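Local coordinates for protein ferredoxin (Mycobacterium smegmatis, PDB 2V2K) that carries electrons between metabolic partners by means of iron-sulfur clusters held in a small ferredoxin fold, at residues A5-D10 against V51-Y56; A29-I34 against Q95-L100; I25-R30 against V87-N92. All blocks are in the same frame, centred on the assembly; numbering follows the deposited sequence.

In the fold
The three contacts show how parts of a seven-iron ferredoxin are joined near a cluster and farther from it. Contact 1 lies at a cluster: the loop after strand 2-4 meets the chain leading into strand 54-56. Contacts 2 and 3, centres about 9 Å apart, share Ala29 and Arg30 in the hairpin of strands 25-27 and 32-34, which in sequence falls between the two halves of contact 1. Their partners, 95-100 and 87-92, come after both halves, so the C-terminal chain packs back on the hairpin. The centre of contact 1 is about 11 Å from that of contact 2 and about 15 Å from that of contact 3; the Asp10-Arg30 salt bridge ties its loop to the hairpin turn.

Contact 1 of 3, residues A5-D10 against V51-Y56; sequences AEPCVD and VEAIYY. With F3S (Fe3-s4 cluster), chain D.
Pro7 and Ala53 face each other where the loop after strand 2-4 meets the chain leading into strand 54-56, their CA atoms 5.0 Å apart. One direct hydrogen bond joins the segments: Ala5 N donates to Ala53 O over 2.9 Å, fairly straight at 159°, with the donor tilted 25° from the carbonyl plane. It continues the pairing of strands 2-4 and 54-56 just past their ends.

Pro7 and Ala53 make most of the apolar contacts. Pro7 CB meets the CG2 branch of Val51 at 3.9 Å and also lies beside the CB of Ala53. That same Ala53 CB packs against the CB of Cys8, again at 3.9 Å, while Tyr55 brings CD2 of its ring obliquely to the CB of Ala5.

The third group is made with the [3Fe-4S] cluster. Cys8 SG, anti to the backbone N (chi1 -175°), coordinates the iron FE3 at 2.4 Å. The rest is packing: Val51 CG2 comes within 3.8 Å of the sulfide S4, and Ala53 CB and Ile54 CG1 both approach S3. Apolar groups therefore line the cluster beside Cys8, one of its cysteine ligands; the others are probably Cys16 and Cys49.

Strand 2-4 flanks Ala53 and Ile54 through Ile4. Trp64 touches Glu6 and Pro7, and Met31, just before strand 32-34, packs on Cys8.

Contact 2 of 3, residues A29-I34 against Q95-L100; sequences ARMLYI and QAIKDL
Leu100 O is gripped by two nitrogens of Arg30, whose guanidinium meets it end-on. NH1 donates over 2.9 Å to Leu100 O at an N-H...O angle of 148°, and NH2 donates to the same oxygen over 3.1 Å. The acceptor lies close to the guanidinium plane for both bonds. Seen from the carbonyl the two differ: NH1 is tilted modestly from the Leu100 carbonyl plane, whereas NH2 stands well above it. Bends at chi2 (-60°) and chi3 (-63°) fold the arginine chain, and it slides past Ile97 in the opposite direction.

Beside the hydrogen bonds there is apolar packing. Ile97, on helix 95-98, points its CG2 branch at the hairpin, where it meets Arg30 CB at 3.6 Å and Tyr33 OH at 3.4 Å. Its other branch, CG1, lies 4.0 Å from Met31 SD, the two side chains crossing at about a right angle. The Tyr33 hydroxyl is hydrogen-bonded to Asp93, while Tyr67 of helix 67-73 touches Met31, Ile97 and Leu100.

Arg30 also forms a salt bridge through NE to Asp10, so one guanidinium bridges the loop that carries Cys8 and the C-terminal chain. The positive charge probably polarises the Leu100 carbonyl, and the Arg30 charge is probably balanced in part by Asp10 where the C-terminal segment joins the cluster-binding fold.

Contact 3 of 3, residues I25-R30 against V87-N92; sequences IYEGAR and VGQTDN
The side chains of Gln89 and Glu27 cross at a slant and carry much of this contact. Both put CG anti to the backbone N, at chi1 -161° and -169°, and the two CG atoms meet at 3.7 Å. Beyond CG the glutamate runs on extended, but Gln89 bends at chi2, which turns CD aside from the line of the chain. Gln89 NE2 lies 3.6 Å from Ala29 CA, and Gln89 CG is near Gly28 O. The carboxylate and amide planes stand 69° apart. Glu27 spends its charge on Lys12 and Lys14, both through OE2.

The backbone of Glu27 takes part as well. Its carbonyl oxygen accepts from Thr90 N over 3.1 Å in a nearly straight bond, and Gln89 CA approaches the same oxygen at 3.4 Å in a CA-H...O contact. A second such contact runs from Gly28 CA to Thr90 O. The loop after helix 84-87 thus runs beside the end of strand 25-27 and Gly28, on the side away from the hairpin partner 32-34, joined by one backbone bond and not as a further strand.

Two waters bridge the backbones. One donates to Glu27 O and Gly88 O and accepts from Thr90 OG1; the other accepts from Glu27 N and gives a weak bond to Gly88 O. Farther along, Val87 brings CG2 to the edge of the Tyr26 ring, 4.0 Å from CE1, while the hydroxyl of that tyrosine bonds to Glu38 and to the Gly83 backbone.

Contact 1 of 3, residues A5-D10 against V51-Y56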
loop_
_atom_site.group_PDB
_atom_site.type_symbol
_atom_site.label_atom_id
_atom_site.label_comp_id
_atom_site.label_asym_id
_atom_site.label_seq_id
_atom_site.Cartn_x
_atom_site.Cartn_y
_atom_site.Cartn_z
ATOM N N ALA A 5 1.304 -5.895 0.665
ATOM C CA ALA A 5 1.054 -7.101 -0.149
ATOM C C ALA A 5 -0.410 -7.615 -0.005
ATOM O O ALA A 5 -1.261 -6.943 0.623
ATOM C CB ALA A 5 2.075 -8.205 0.244
ATOM N N GLU A 6 -0.685 -8.802 -0.563
ATOM C CA GLU A 6 -2.061 -9.333 -0.756
ATOM C C GLU A 6 -2.995 -9.394 0.460
ATOM O O GLU A 6 -4.191 -9.210 0.290
ATOM C CB GLU A 6 -2.026 -10.730 -1.425
ATOM C CG GLU A 6 -3.403 -11.186 -1.993
ATOM C CD GLU A 6 -3.308 -12.164 -3.188
ATOM O OE1 GLU A 6 -2.686 -11.837 -4.234
ATOM O OE2 GLU A 6 -3.903 -13.262 -3.100
ATOM N N PRO A 7 -2.468 -9.621 1.692
ATOM C CA PRO A 7 -3.382 -9.664 2.847
ATOM C C PRO A 7 -4.219 -8.420 3.121
ATOM O O PRO A 7 -5.277 -8.540 3.738
ATOM C CB PRO A 7 -2.456 -9.963 4.027
ATOM C CG PRO A 7 -1.280 -10.626 3.409
ATOM C CD PRO A 7 -1.086 -9.920 2.099
ATOM N N CYS A 8 -3.778 -7.259 2.655
ATOM C CA CYS A 8 -4.562 -6.034 2.782
ATOM C C CYS A 8 -5.842 -6.029 1.933
ATOM O O CYS A 8 -6.793 -5.329 2.287
ATOM C CB CYS A 8 -3.700 -4.815 2.407
ATOM S SG CYS A 8 -4.492 -3.200 2.661
ATOM N N VAL A 9 -5.850 -6.778 0.827
ATOM C CA VAL A 9 -6.919 -6.671 -0.197
ATOM C C VAL A 9 -8.272 -7.025 0.410
ATOM O O VAL A 9 -8.431 -8.102 1.005
ATOM C CB VAL A 9 -6.647 -7.531 -1.444
ATOM C CG1 VAL A 9 -7.906 -7.558 -2.372
ATOM C CG2 VAL A 9 -5.411 -7.014 -2.180
ATOM N N ASP A 10 -9.193 -6.073 0.315
ATOM C CA ASP A 10 -10.545 -6.158 0.882
ATOM C C ASP A 10 -10.556 -6.389 2.408
ATOM O O ASP A 10 -11.535 -6.922 2.965
ATOM C CB ASP A 10 -11.381 -7.225 0.153
ATOM C CG ASP A 10 -11.491 -6.975 -1.364
ATOM O OD1 ASP A 10 -11.326 -5.818 -1.838
ATOM O OD2 ASP A 10 -11.789 -7.956 -2.082
ATOM N N VAL A 51 -3.081 -8.196 9.891
ATOM C CA VAL A 51 -2.982 -9.319 8.958
ATOM C C VAL A 51 -1.580 -9.478 8.336
ATOM O O VAL A 51 -1.401 -10.234 7.384
ATOM C CB VAL A 51 -4.103 -9.245 7.872
ATOM C CG1 VAL A 51 -5.484 -9.294 8.523
ATOM C CG2 VAL A 51 -3.980 -7.974 7.031
ATOM N N GLU A 52 -0.584 -8.804 8.908
ATOM C CA GLU A 52 0.815 -8.846 8.431
ATOM C C GLU A 52 0.962 -8.611 6.912
ATOM O O GLU A 52 1.637 -9.369 6.214
ATOM C CB GLU A 52 1.505 -10.143 8.881
ATOM C CG GLU A 52 3.041 -10.097 8.860
ATOM C CD GLU A 52 3.686 -11.147 9.736
ATOM O OE1 GLU A 52 3.765 -10.923 10.961
ATOM O OE2 GLU A 52 4.122 -12.189 9.200
ATOM N N ALA A 53 0.299 -7.572 6.410
ATOM C CA ALA A 53 0.357 -7.215 4.979
ATOM C C ALA A 53 1.628 -6.471 4.582
ATOM O O ALA A 53 1.986 -6.446 3.406
ATOM C CB ALA A 53 -0.841 -6.348 4.596
ATOM N N ILE A 54 2.284 -5.846 5.553
ATOM C CA ILE A 54 3.379 -4.911 5.283
ATOM C C ILE A 54 4.740 -5.560 5.499
ATOM O O ILE A 54 4.967 -6.200 6.534
ATOM C CB ILE A 54 3.294 -3.628 6.151
ATOM C CG1 ILE A 54 1.971 -2.921 5.904
ATOM C CG2 ILE A 54 4.458 -2.739 5.801
ATOM C CD1 ILE A 54 1.754 -1.654 6.670
ATOM N N TYR A 55 5.612 -5.392 4.489
ATOM C CA TYR A 55 6.980 -5.905 4.487
ATOM C C TYR A 55 8.027 -4.876 3.987
ATOM O O TYR A 55 7.784 -4.096 3.070
ATOM C CB TYR A 55 7.061 -7.153 3.585
ATOM C CG TYR A 55 6.214 -8.304 4.036
ATOM C CD1 TYR A 55 6.744 -9.325 4.822
ATOM C CD2 TYR A 55 4.870 -8.378 3.687
ATOM C CE1 TYR A 55 5.951 -10.386 5.255
ATOM C CE2 TYR A 55 4.075 -9.430 4.108
ATOM C CZ TYR A 55 4.614 -10.425 4.899
ATOM O OH TYR A 55 3.814 -11.484 5.297
ATOM N N TYR A 56 9.229 -4.900 4.549
ATOM C CA TYR A 56 10.323 -4.172 3.918
ATOM C C TYR A 56 10.517 -4.770 2.509
ATOM O O TYR A 56 10.348 -5.999 2.300
ATOM C CB TYR A 56 11.615 -4.255 4.768
ATOM C CG TYR A 56 12.826 -3.601 4.137
ATOM C CD1 TYR A 56 12.843 -2.242 3.848
ATOM C CD2 TYR A 56 13.961 -4.354 3.813
ATOM C CE1 TYR A 56 13.955 -1.636 3.257
ATOM C CE2 TYR A 56 15.063 -3.763 3.233
ATOM C CZ TYR A 56 15.062 -2.404 2.947
ATOM O OH TYR A 56 16.178 -1.830 2.348
HETATM FE FE1 F3S D . -2.811 -1.049 6.658
HETATM FE FE3 F3S D . -3.937 -2.771 4.993
HETATM FE FE4 F3S D . -2.859 -3.636 7.252
HETATM S S1 F3S D . -4.704 -0.833 5.429
HETATM S S2 F3S D . -3.115 -1.962 8.715
HETATM S S3 F3S D . -1.863 -2.642 5.497
HETATM S S4 F3S D . -4.738 -4.391 6.158
#

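Contact 2 of 3, residues A29-I34 against Q95-L100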
loop_
_atom_site.group_PDB
_atom_site.type_symbol
_atom_site.label_atom_id
_atom_site.label_comp_id
_atom_site.label_asym_id
_atom_site.label_seq_id
_atom_site.Cartn_x
_atom_site.Cartn_y
_atom_site.Cartn_z
ATOM N N ALA A 29 -9.427 1.528 -3.941
ATOM C CA ALA A 29 -10.656 0.768 -3.763
ATOM C C ALA A 29 -10.439 -0.590 -3.094
ATOM O O ALA A 29 -11.277 -1.018 -2.296
ATOM C CB ALA A 29 -11.338 0.573 -5.119
ATOM N N ARG A 30 -9.342 -1.280 -3.437
ATOM C CA ARG A 30 -9.082 -2.649 -2.986
ATOM C C ARG A 30 -8.110 -2.800 -1.813
ATOM O O ARG A 30 -8.193 -3.775 -1.064
ATOM C CB ARG A 30 -8.523 -3.502 -4.143
ATOM C CG ARG A 30 -9.398 -3.597 -5.361
ATOM C CD ARG A 30 -10.764 -4.207 -5.082
ATOM N NE ARG A 30 -10.744 -5.601 -4.614
ATOM C CZ ARG A 30 -10.593 -6.681 -5.386
ATOM N NH1 ARG A 30 -10.400 -6.569 -6.698
ATOM N NH2 ARG A 30 -10.626 -7.897 -4.844
ATOM N N MET A 31 -7.162 -1.878 -1.698
ATOM C CA MET A 31 -6.113 -1.952 -0.657
ATOM C C MET A 31 -5.480 -0.568 -0.464
ATOM O O MET A 31 -5.863 0.390 -1.140
ATOM C CB MET A 31 -5.031 -3.012 -1.003
ATOM C CG MET A 31 -4.293 -2.766 -2.303
ATOM S SD MET A 31 -3.158 -4.096 -2.780
ATOM C CE MET A 31 -1.819 -3.922 -1.611
ATOM N N LEU A 32 -4.566 -0.472 0.508
ATOM C CA LEU A 32 -3.673 0.680 0.647
ATOM C C LEU A 32 -2.320 0.385 -0.029
ATOM O O LEU A 32 -1.973 -0.763 -0.255
ATOM C CB LEU A 32 -3.472 1.074 2.110
ATOM C CG LEU A 32 -4.545 2.044 2.586
ATOM C CD1 LEU A 32 -5.895 1.306 2.609
ATOM C CD2 LEU A 32 -4.208 2.650 3.942
ATOM N N TYR A 33 -1.606 1.461 -0.366
ATOM C CA TYR A 33 -0.363 1.436 -1.156
ATOM C C TYR A 33 0.658 2.406 -0.561
ATOM O O TYR A 33 0.313 3.562 -0.239
ATOM C CB TYR A 33 -0.646 1.830 -2.610
ATOM C CG TYR A 33 -1.711 1.003 -3.339
ATOM C CD1 TYR A 33 -3.082 1.295 -3.220
ATOM C CD2 TYR A 33 -1.343 -0.055 -4.148
ATOM C CE1 TYR A 33 -4.048 0.532 -3.905
ATOM C CE2 TYR A 33 -2.296 -0.823 -4.829
ATOM C CZ TYR A 33 -3.640 -0.512 -4.708
ATOM O OH TYR A 33 -4.552 -1.294 -5.391
ATOM N N ILE A 34 1.885 1.945 -0.373
ATOM C CA ILE A 34 3.000 2.792 0.134
ATOM C C ILE A 34 3.700 3.436 -1.053
ATOM O O ILE A 34 4.143 2.725 -1.984
ATOM C CB ILE A 34 4.009 1.988 0.982
ATOM C CG1 ILE A 34 3.327 1.545 2.289
ATOM C CG2 ILE A 34 5.314 2.791 1.194
ATOM C CD1 ILE A 34 4.121 0.588 3.180
ATOM N N GLN A 95 -4.375 -2.549 -12.688
ATOM C CA GLN A 95 -5.176 -3.631 -13.287
ATOM C C GLN A 95 -5.070 -4.968 -12.535
ATOM O O GLN A 95 -6.093 -5.599 -12.229
ATOM C CB GLN A 95 -4.799 -3.839 -14.752
ATOM C CG GLN A 95 -5.845 -4.610 -15.561
ATOM C CD GLN A 95 -7.200 -3.900 -15.623
ATOM O OE1 GLN A 95 -7.282 -2.730 -16.012
ATOM N NE2 GLN A 95 -8.269 -4.613 -15.238
ATOM N N ALA A 96 -3.834 -5.370 -12.238
ATOM C CA ALA A 96 -3.532 -6.629 -11.547
ATOM C C ALA A 96 -4.287 -6.797 -10.229
ATOM O O ALA A 96 -4.668 -7.912 -9.876
ATOM C CB ALA A 96 -2.016 -6.746 -11.296
ATOM N N ILE A 97 -4.491 -5.703 -9.499
ATOM C CA ILE A 97 -5.239 -5.726 -8.233
ATOM C C ILE A 97 -6.762 -5.570 -8.490
ATOM O O ILE A 97 -7.585 -6.204 -7.815
ATOM C CB ILE A 97 -4.684 -4.662 -7.218
ATOM C CG1 ILE A 97 -3.379 -5.156 -6.592
ATOM C CG2 ILE A 97 -5.656 -4.405 -6.058
ATOM C CD1 ILE A 97 -2.239 -5.151 -7.491
ATOM N N LYS A 98 -7.136 -4.738 -9.461
ATOM C CA LYS A 98 -8.547 -4.584 -9.831
ATOM C C LYS A 98 -9.162 -5.918 -10.237
ATOM O O LYS A 98 -10.323 -6.171 -9.958
ATOM C CB LYS A 98 -8.712 -3.609 -10.995
ATOM C CG LYS A 98 -8.713 -2.173 -10.573
ATOM C CD LYS A 98 -9.231 -1.281 -11.686
ATOM C CE LYS A 98 -8.241 -1.140 -12.812
ATOM N NZ LYS A 98 -8.613 0.015 -13.665
ATOM N N ASP A 99 -8.378 -6.756 -10.906
ATOM C CA ASP A 99 -8.858 -8.029 -11.416
ATOM C C ASP A 99 -9.017 -9.128 -10.373
ATOM O O ASP A 99 -9.688 -10.107 -10.644
ATOM C CB ASP A 99 -7.925 -8.537 -12.510
ATOM C CG ASP A 99 -8.004 -7.712 -13.790
ATOM O OD1 ASP A 99 -9.003 -6.967 -14.002
ATOM O OD2 ASP A 99 -7.049 -7.821 -14.594
ATOM N N LEU A 100 -8.425 -8.985 -9.189
ATOM C CA LEU A 100 -8.571 -10.023 -8.162
ATOM C C LEU A 100 -10.047 -10.260 -7.775
ATOM O O LEU A 100 -10.782 -9.311 -7.583
ATOM C CB LEU A 100 -7.786 -9.641 -6.902
ATOM C CG LEU A 100 -6.267 -9.593 -7.000
ATOM C CD1 LEU A 100 -5.716 -9.026 -5.708
ATOM C CD2 LEU A 100 -5.683 -10.960 -7.271
#

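Contact 3 of 3, residues I25-R30 against V87-N92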
loop_
_atom_site.group_PDB
_atom_site.type_symbol
_atom_site.label_atom_id
_atom_site.label_comp_id
_atom_site.label_asym_id
_atom_site.label_seq_id
_atom_site.Cartn_x
_atom_site.Cartn_y
_atom_site.Cartn_z
ATOM N N ILE A 25 1.073 6.552 2.830
ATOM C CA ILE A 25 0.277 5.352 2.640
ATOM C C ILE A 25 -1.106 5.796 2.158
ATOM O O ILE A 25 -1.846 6.431 2.892
ATOM C CB ILE A 25 0.177 4.455 3.910
ATOM C CG1 ILE A 25 1.543 4.323 4.613
ATOM C CG2 ILE A 25 -0.406 3.051 3.486
ATOM C CD1 ILE A 25 1.637 3.284 5.742
ATOM N N TYR A 26 -1.397 5.471 0.898
ATOM C CA TYR A 26 -2.551 5.996 0.166
ATOM C C TYR A 26 -3.603 4.917 -0.076
ATOM O O TYR A 26 -3.254 3.756 -0.310
ATOM C CB TYR A 26 -2.133 6.568 -1.181
ATOM C CG TYR A 26 -1.205 7.782 -1.162
ATOM C CD1 TYR A 26 -1.647 9.038 -1.584
ATOM C CD2 TYR A 26 0.138 7.681 -0.747
ATOM C CE1 TYR A 26 -0.779 10.167 -1.600
ATOM C CE2 TYR A 26 1.003 8.805 -0.774
ATOM C CZ TYR A 26 0.535 10.034 -1.196
ATOM O OH TYR A 26 1.379 11.137 -1.200
ATOM N N GLU A 27 -4.872 5.325 -0.077
ATOM C CA GLU A 27 -5.981 4.370 -0.164
ATOM C C GLU A 27 -6.569 4.216 -1.574
ATOM O O GLU A 27 -6.969 5.203 -2.188
ATOM C CB GLU A 27 -7.105 4.776 0.784
ATOM C CG GLU A 27 -8.166 3.696 0.946
ATOM C CD GLU A 27 -9.256 4.060 1.916
ATOM O OE1 GLU A 27 -9.146 5.121 2.576
ATOM O OE2 GLU A 27 -10.251 3.296 2.012
ATOM N N GLY A 28 -6.638 2.975 -2.042
ATOM C CA GLY A 28 -7.359 2.615 -3.274
ATOM C C GLY A 28 -8.696 1.958 -2.919
ATOM O O GLY A 28 -9.054 1.844 -1.750
ATOM N N ALA A 29 -9.427 1.528 -3.941
ATOM C CA ALA A 29 -10.656 0.768 -3.763
ATOM C C ALA A 29 -10.439 -0.590 -3.094
ATOM O O ALA A 29 -11.277 -1.018 -2.296
ATOM C CB ALA A 29 -11.338 0.573 -5.119
ATOM N N ARG A 30 -9.342 -1.280 -3.437
ATOM C CA ARG A 30 -9.082 -2.649 -2.986
ATOM C C ARG A 30 -8.110 -2.800 -1.813
ATOM O O ARG A 30 -8.193 -3.775 -1.064
ATOM C CB ARG A 30 -8.523 -3.502 -4.143
ATOM C CG ARG A 30 -9.398 -3.597 -5.361
ATOM C CD ARG A 30 -10.764 -4.207 -5.082
ATOM N NE ARG A 30 -10.744 -5.601 -4.614
ATOM C CZ ARG A 30 -10.593 -6.681 -5.386
ATOM N NH1 ARG A 30 -10.400 -6.569 -6.698
ATOM N NH2 ARG A 30 -10.626 -7.897 -4.844
ATOM N N VAL A 87 -5.420 13.794 -0.406
ATOM C CA VAL A 87 -5.871 13.016 -1.566
ATOM C C VAL A 87 -7.129 12.177 -1.255
ATOM O O VAL A 87 -8.074 12.121 -2.060
ATOM C CB VAL A 87 -4.720 12.081 -2.066
ATOM C CG1 VAL A 87 -5.166 11.214 -3.209
ATOM C CG2 VAL A 87 -3.503 12.921 -2.490
ATOM N N GLY A 88 -7.132 11.526 -0.095
ATOM C CA GLY A 88 -8.203 10.604 0.272
ATOM C C GLY A 88 -8.217 9.365 -0.615
ATOM O O GLY A 88 -7.219 9.071 -1.297
ATOM N N GLN A 89 -9.343 8.640 -0.613
ATOM C CA GLN A 89 -9.456 7.421 -1.400
ATOM C C GLN A 89 -9.583 7.773 -2.868
ATOM O O GLN A 89 -10.359 8.666 -3.213
ATOM C CB GLN A 89 -10.681 6.583 -0.983
ATOM C CG GLN A 89 -10.609 5.117 -1.430
ATOM C CD GLN A 89 -11.522 4.732 -2.585
ATOM O OE1 GLN A 89 -11.542 5.375 -3.642
ATOM N NE2 GLN A 89 -12.280 3.643 -2.389
ATOM N N THR A 90 -8.844 7.075 -3.727
ATOM C CA THR A 90 -8.936 7.279 -5.174
ATOM C C THR A 90 -8.919 5.932 -5.909
ATOM O O THR A 90 -8.319 4.970 -5.444
ATOM C CB THR A 90 -7.815 8.191 -5.742
ATOM O OG1 THR A 90 -6.538 7.601 -5.505
ATOM C CG2 THR A 90 -7.843 9.580 -5.125
ATOM N N ASP A 91 -9.587 5.883 -7.064
ATOM C CA ASP A 91 -9.725 4.638 -7.824
ATOM C C ASP A 91 -8.539 4.469 -8.770
ATOM O O ASP A 91 -8.701 4.407 -9.992
ATOM C CB ASP A 91 -11.082 4.589 -8.559
ATOM N N ASN A 92 -7.344 4.385 -8.185
ATOM C CA ASN A 92 -6.110 4.272 -8.949
ATOM C C ASN A 92 -5.478 2.879 -8.893
ATOM O O ASN A 92 -4.373 2.681 -9.379
ATOM C CB ASN A 92 -5.122 5.359 -8.482
ATOM C CG ASN A 92 -5.396 6.705 -9.127
ATOM O OD1 ASN A 92 -5.229 6.856 -10.334
ATOM N ND2 ASN A 92 -5.823 7.685 -8.335
HETATM O O HOH W 1 -5.563 7.636 -2.865
HETATM O O HOH W 2 -5.285 8.143 0.603
#